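Local coordinates for protein cysteine S-methyltransferase NleE (Escherichia coli O157:H7, PDB 4R29) that probably methylates a zinc-finger cysteine of the host proteins TAB2 and TAB3, using S-adenosylmethionine, and so blocks NF-kappa-B signalling in the infected cell, at residues I131-F136 against V147-N152. The protein carries 1 engineered substitution. Residues are numbered along the deposited sequence; the frame is centred on the assembly and turned at random.
Sequences ICCKIF and VVVYRN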
# COMPACT_ATOMS: atom_id res chain seq x y z
N ILE A 131 3.87 11.34 7.65
CA ILE A 131 3.64 10.19 6.79
C ILE A 131 2.79 9.16 7.53
O ILE A 131 3.21 8.60 8.54
CB ILE A 131 4.98 9.56 6.37
CG1 ILE A 131 5.86 10.59 5.67
CG2 ILE A 131 4.74 8.38 5.46
CD1 ILE A 131 5.26 11.12 4.40
N CYS A 132 1.58 8.90 7.01
CA CYS A 132 0.69 7.90 7.59
C CYS A 132 0.47 6.69 6.67
O CYS A 132 0.42 6.82 5.44
CB CYS A 132 -0.66 8.53 7.94
SG CYS A 132 -0.56 9.98 9.02
N CYS A 133 0.33 5.52 7.28
CA CYS A 133 0.01 4.29 6.55
C CYS A 133 -1.26 3.65 7.09
O CYS A 133 -1.31 3.27 8.26
CB CYS A 133 1.17 3.29 6.64
SG CYS A 133 2.68 3.82 5.79
N LYS A 134 -2.29 3.54 6.26
CA LYS A 134 -3.45 2.73 6.61
C LYS A 134 -3.18 1.30 6.13
O LYS A 134 -2.86 1.09 4.95
CB LYS A 134 -4.74 3.29 6.01
CG LYS A 134 -5.19 4.61 6.65
CD LYS A 134 -6.48 5.16 5.99
CE LYS A 134 -7.00 6.43 6.68
NZ LYS A 134 -7.82 6.13 7.90
N ILE A 135 -3.26 0.33 7.04
CA ILE A 135 -2.86 -1.04 6.73
C ILE A 135 -4.02 -1.98 6.96
O ILE A 135 -4.77 -1.83 7.92
CB ILE A 135 -1.69 -1.51 7.62
CG1 ILE A 135 -0.52 -0.53 7.53
CG2 ILE A 135 -1.26 -2.92 7.22
CD1 ILE A 135 0.55 -0.72 8.61
N PHE A 136 -4.17 -2.96 6.07
CA PHE A 136 -5.17 -4.01 6.25
C PHE A 136 -4.88 -5.23 5.39
O PHE A 136 -4.20 -5.12 4.38
CB PHE A 136 -6.58 -3.50 5.97
CG PHE A 136 -6.73 -2.81 4.65
CD1 PHE A 136 -6.41 -1.47 4.51
CD2 PHE A 136 -7.19 -3.51 3.54
CE1 PHE A 136 -6.54 -0.83 3.29
CE2 PHE A 136 -7.32 -2.86 2.31
CZ PHE A 136 -6.99 -1.52 2.19
N VAL A 147 -0.97 -1.59 2.00
CA VAL A 147 -0.55 -0.37 2.67
C VAL A 147 -0.93 0.85 1.86
O VAL A 147 -0.52 1.01 0.71
CB VAL A 147 0.96 -0.35 2.93
CG1 VAL A 147 1.33 0.87 3.79
CG2 VAL A 147 1.42 -1.67 3.57
N VAL A 148 -1.73 1.72 2.46
CA VAL A 148 -2.08 3.00 1.86
C VAL A 148 -1.28 4.09 2.57
O VAL A 148 -1.53 4.40 3.74
CB VAL A 148 -3.60 3.29 1.98
CG1 VAL A 148 -3.96 4.61 1.29
CG2 VAL A 148 -4.43 2.14 1.39
N VAL A 149 -0.32 4.67 1.85
CA VAL A 149 0.56 5.69 2.42
C VAL A 149 0.16 7.09 1.92
O VAL A 149 -0.07 7.29 0.72
CB VAL A 149 2.06 5.36 2.11
CG1 VAL A 149 2.28 5.21 0.60
CG2 VAL A 149 3.02 6.42 2.71
N TYR A 150 0.03 8.05 2.84
CA TYR A 150 -0.41 9.40 2.48
C TYR A 150 0.27 10.53 3.27
O TYR A 150 0.81 10.30 4.37
CB TYR A 150 -1.94 9.52 2.59
CG TYR A 150 -2.52 9.30 3.98
CD1 TYR A 150 -2.77 8.02 4.46
CD2 TYR A 150 -2.83 10.39 4.81
CE1 TYR A 150 -3.32 7.80 5.72
CE2 TYR A 150 -3.37 10.21 6.08
CZ TYR A 150 -3.61 8.91 6.53
OH TYR A 150 -4.13 8.70 7.79
N ARG A 151 0.26 11.73 2.69
CA ARG A 151 0.76 12.94 3.36
C ARG A 151 -0.29 13.43 4.34
O ARG A 151 -1.41 13.76 3.94
CB ARG A 151 1.03 14.07 2.36
CG ARG A 151 1.96 13.74 1.20
CD ARG A 151 3.39 13.51 1.64
NE ARG A 151 3.92 14.62 2.44
CZ ARG A 151 5.21 14.91 2.54
NH1 ARG A 151 6.12 14.21 1.85
NH2 ARG A 151 5.61 15.92 3.31
N ASN A 152 0.06 13.47 5.61
CA ASN A 152 -0.83 14.02 6.64
C ASN A 152 -0.79 15.55 6.63
O ASN A 152 -1.67 16.22 7.18
CB ASN A 152 -0.40 13.51 8.01
CG ASN A 152 -1.54 13.41 8.98
OD1 ASN A 152 -2.71 13.27 8.57
ND2 ASN A 152 -1.23 13.49 10.26
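Tyr150 lays one face of its ring over Cys132, whose CB sits 3.6 Å from the ring centroid in a CH-pi contact, displaced toward the rim at CZ. CG of Tyr150 takes the crowded position between backbone N and carbonyl carbon (chi1 63°), and the ring reaches over the neighbouring strand from there. Lys134 CG meets the ring edge near its plane, 3.8 Å from Tyr150 CE1. The sulfur of Cys132 stands obliquely to the ring and packs on the amide of Asn152; Cys132 SG lies 3.6 Å from Asn152 CG. At the same end of the hairpin, on the opposite face of the sheet, Ile131 CD1 lies over one face of the Arg151 guanidinium, toward its rim; Arg151 is salt-bridged to Asp153. The backbones form an antiparallel beta hairpin, Cys132 with Tyr150 and Lys134 with Val148 as hydrogen-bonded pairs; Val148 N to Lys134 O measures 2.8 Å. Strand 145-151 is central in the three-stranded sheet, with strand 109-114 on its other side. On the face bearing Cys133, Val147 and Val149, Val147 CG1 packs 3.7 Å from Cys133 CB, against helix 120-125. Helix 155-181 covers the opposite face through Val148 and Tyr150, and Val148 also lies close to Gln111, which binds S-adenosylmethionine.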